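Local coordinates for protein mRNA interferase toxin RelE (Escherichia coli, PDB 4FXI) that cleaves mRNA in the ribosomal A site with codon specificity, inhibiting translation during amino acid starvation as the toxin of the RelBE toxin-antitoxin system, at residues F74-V78 against E89-I94. The protein carries 1 engineered substitution. Residues are numbered along the deposited sequence; the frame is centred on the assembly and turned at random.
Sequences FVISV and EAVKRI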
# COMPACT_ATOMS: atom_id res chain seq x y z
N PHE A 74 -2.84 -2.77 6.74
CA PHE A 74 -4.07 -2.83 5.96
C PHE A 74 -3.83 -2.19 4.60
O PHE A 74 -3.67 -0.98 4.49
CB PHE A 74 -5.19 -2.09 6.72
CG PHE A 74 -6.52 -2.13 6.03
CD1 PHE A 74 -7.13 -3.33 5.70
CD2 PHE A 74 -7.18 -0.94 5.73
CE1 PHE A 74 -8.37 -3.35 5.08
CE2 PHE A 74 -8.42 -0.96 5.10
CZ PHE A 74 -9.01 -2.17 4.78
N VAL A 75 -3.77 -3.01 3.56
CA VAL A 75 -3.53 -2.48 2.22
C VAL A 75 -4.82 -1.87 1.69
O VAL A 75 -5.81 -2.57 1.53
CB VAL A 75 -3.06 -3.57 1.26
CG1 VAL A 75 -2.87 -3.00 -0.16
CG2 VAL A 75 -1.75 -4.19 1.78
N ILE A 76 -4.83 -0.57 1.42
CA ILE A 76 -6.07 0.09 0.98
C ILE A 76 -6.14 0.42 -0.51
O ILE A 76 -7.24 0.57 -1.06
CB ILE A 76 -6.29 1.39 1.74
CG1 ILE A 76 -5.10 2.31 1.52
CG2 ILE A 76 -6.43 1.13 3.21
CD1 ILE A 76 -5.12 3.45 2.45
N SER A 77 -5.00 0.54 -1.16
CA SER A 77 -4.98 0.98 -2.55
C SER A 77 -3.70 0.53 -3.26
O SER A 77 -2.59 0.71 -2.75
CB SER A 77 -5.10 2.51 -2.61
OG SER A 77 -5.21 2.95 -3.95
N VAL A 78 -3.86 -0.07 -4.44
CA VAL A 78 -2.71 -0.32 -5.31
C VAL A 78 -3.04 0.07 -6.75
O VAL A 78 -4.03 -0.39 -7.33
CB VAL A 78 -2.12 -1.76 -5.16
CG1 VAL A 78 -2.90 -2.58 -4.16
CG2 VAL A 78 -1.99 -2.46 -6.50
N GLU A 89 -7.86 7.47 -4.45
CA GLU A 89 -8.63 6.27 -4.15
C GLU A 89 -8.42 5.81 -2.71
O GLU A 89 -9.37 5.40 -2.04
CB GLU A 89 -8.26 5.13 -5.11
CG GLU A 89 -9.20 4.99 -6.29
CD GLU A 89 -10.65 4.86 -5.87
OE1 GLU A 89 -11.50 5.58 -6.45
OE2 GLU A 89 -10.95 4.04 -4.98
N ALA A 90 -7.19 5.89 -2.24
CA ALA A 90 -6.89 5.52 -0.86
C ALA A 90 -7.69 6.38 0.13
O ALA A 90 -8.28 5.86 1.08
CB ALA A 90 -5.40 5.62 -0.58
N VAL A 91 -7.72 7.69 -0.10
CA VAL A 91 -8.47 8.57 0.78
C VAL A 91 -9.95 8.23 0.74
O VAL A 91 -10.61 8.10 1.77
CB VAL A 91 -8.31 10.07 0.40
CG1 VAL A 91 -9.11 10.92 1.36
CG2 VAL A 91 -6.85 10.48 0.43
N LYS A 92 -10.47 8.07 -0.47
CA LYS A 92 -11.86 7.69 -0.69
C LYS A 92 -12.26 6.40 0.04
O LYS A 92 -13.34 6.32 0.62
CB LYS A 92 -12.11 7.55 -2.20
CG LYS A 92 -13.56 7.56 -2.63
CD LYS A 92 -13.65 7.93 -4.10
CE LYS A 92 -15.09 7.94 -4.61
NZ LYS A 92 -15.59 6.56 -4.89
N ARG A 93 -11.39 5.40 0.03
CA ARG A 93 -11.72 4.11 0.64
C ARG A 93 -11.62 4.11 2.17
O ARG A 93 -12.17 3.24 2.83
CB ARG A 93 -10.85 3.00 0.06
CG ARG A 93 -11.13 2.74 -1.41
CD ARG A 93 -10.17 1.71 -2.01
NE ARG A 93 -10.32 1.65 -3.46
CZ ARG A 93 -9.51 0.99 -4.27
NH1 ARG A 93 -8.47 0.33 -3.78
NH2 ARG A 93 -9.73 1.00 -5.58
N ILE A 94 -10.89 5.08 2.71
CA ILE A 94 -10.74 5.23 4.16
C ILE A 94 -11.93 5.99 4.76
O ILE A 94 -12.33 5.72 5.89
CB ILE A 94 -9.41 5.94 4.51
CG1 ILE A 94 -8.23 5.02 4.19
CG2 ILE A 94 -9.35 6.33 5.97
CD1 ILE A 94 -8.28 3.71 4.96
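I76 and S77 of strand 72-78 pack against A90, R93 and I94 of the C-terminal helix 85-94, a helix-on-sheet contact of the RelE fold in which an apolar patch is bordered by one arginine hydrogen bond. The segment axes approach to 7.3 Å, with 133° between their N-to-C directions. The backbones of I76 and S77 both pair with V63 of strand 60-67, a classic beta bulge, which helps explain how two successive side chains can point at the same helix. A90 CB is wedged between them, 3.7 Å from I76 CD1 and from S77 CB. The side chains of I76 and I94 cross at about a right angle: I94 CD1 meets the short branch, I76 CG2, at 3.6 Å. With chi1 at 58°, I76 CG1 lies between its own N and carbonyl carbon, which brings CD1 onto A90. S77 OG is hydrogen-bonded to V86 O, one helical turn before A90.

R93 reaches from the helix in an extended chain and gives NH1 to I76 O (3.0 Å), the oxygen lying close to the guanidinium plane. R93 NE forms a salt bridge with E89 OE2 at 2.9 Å, although the hydrogen bond within it is weak and strongly bent, while NH2 pairs with E14 of helix 9-17. Two carboxylates and a strand carbonyl thus fix the guanidinium's rotation and probably stabilise its positive charge, linking both helices to the bulged strand.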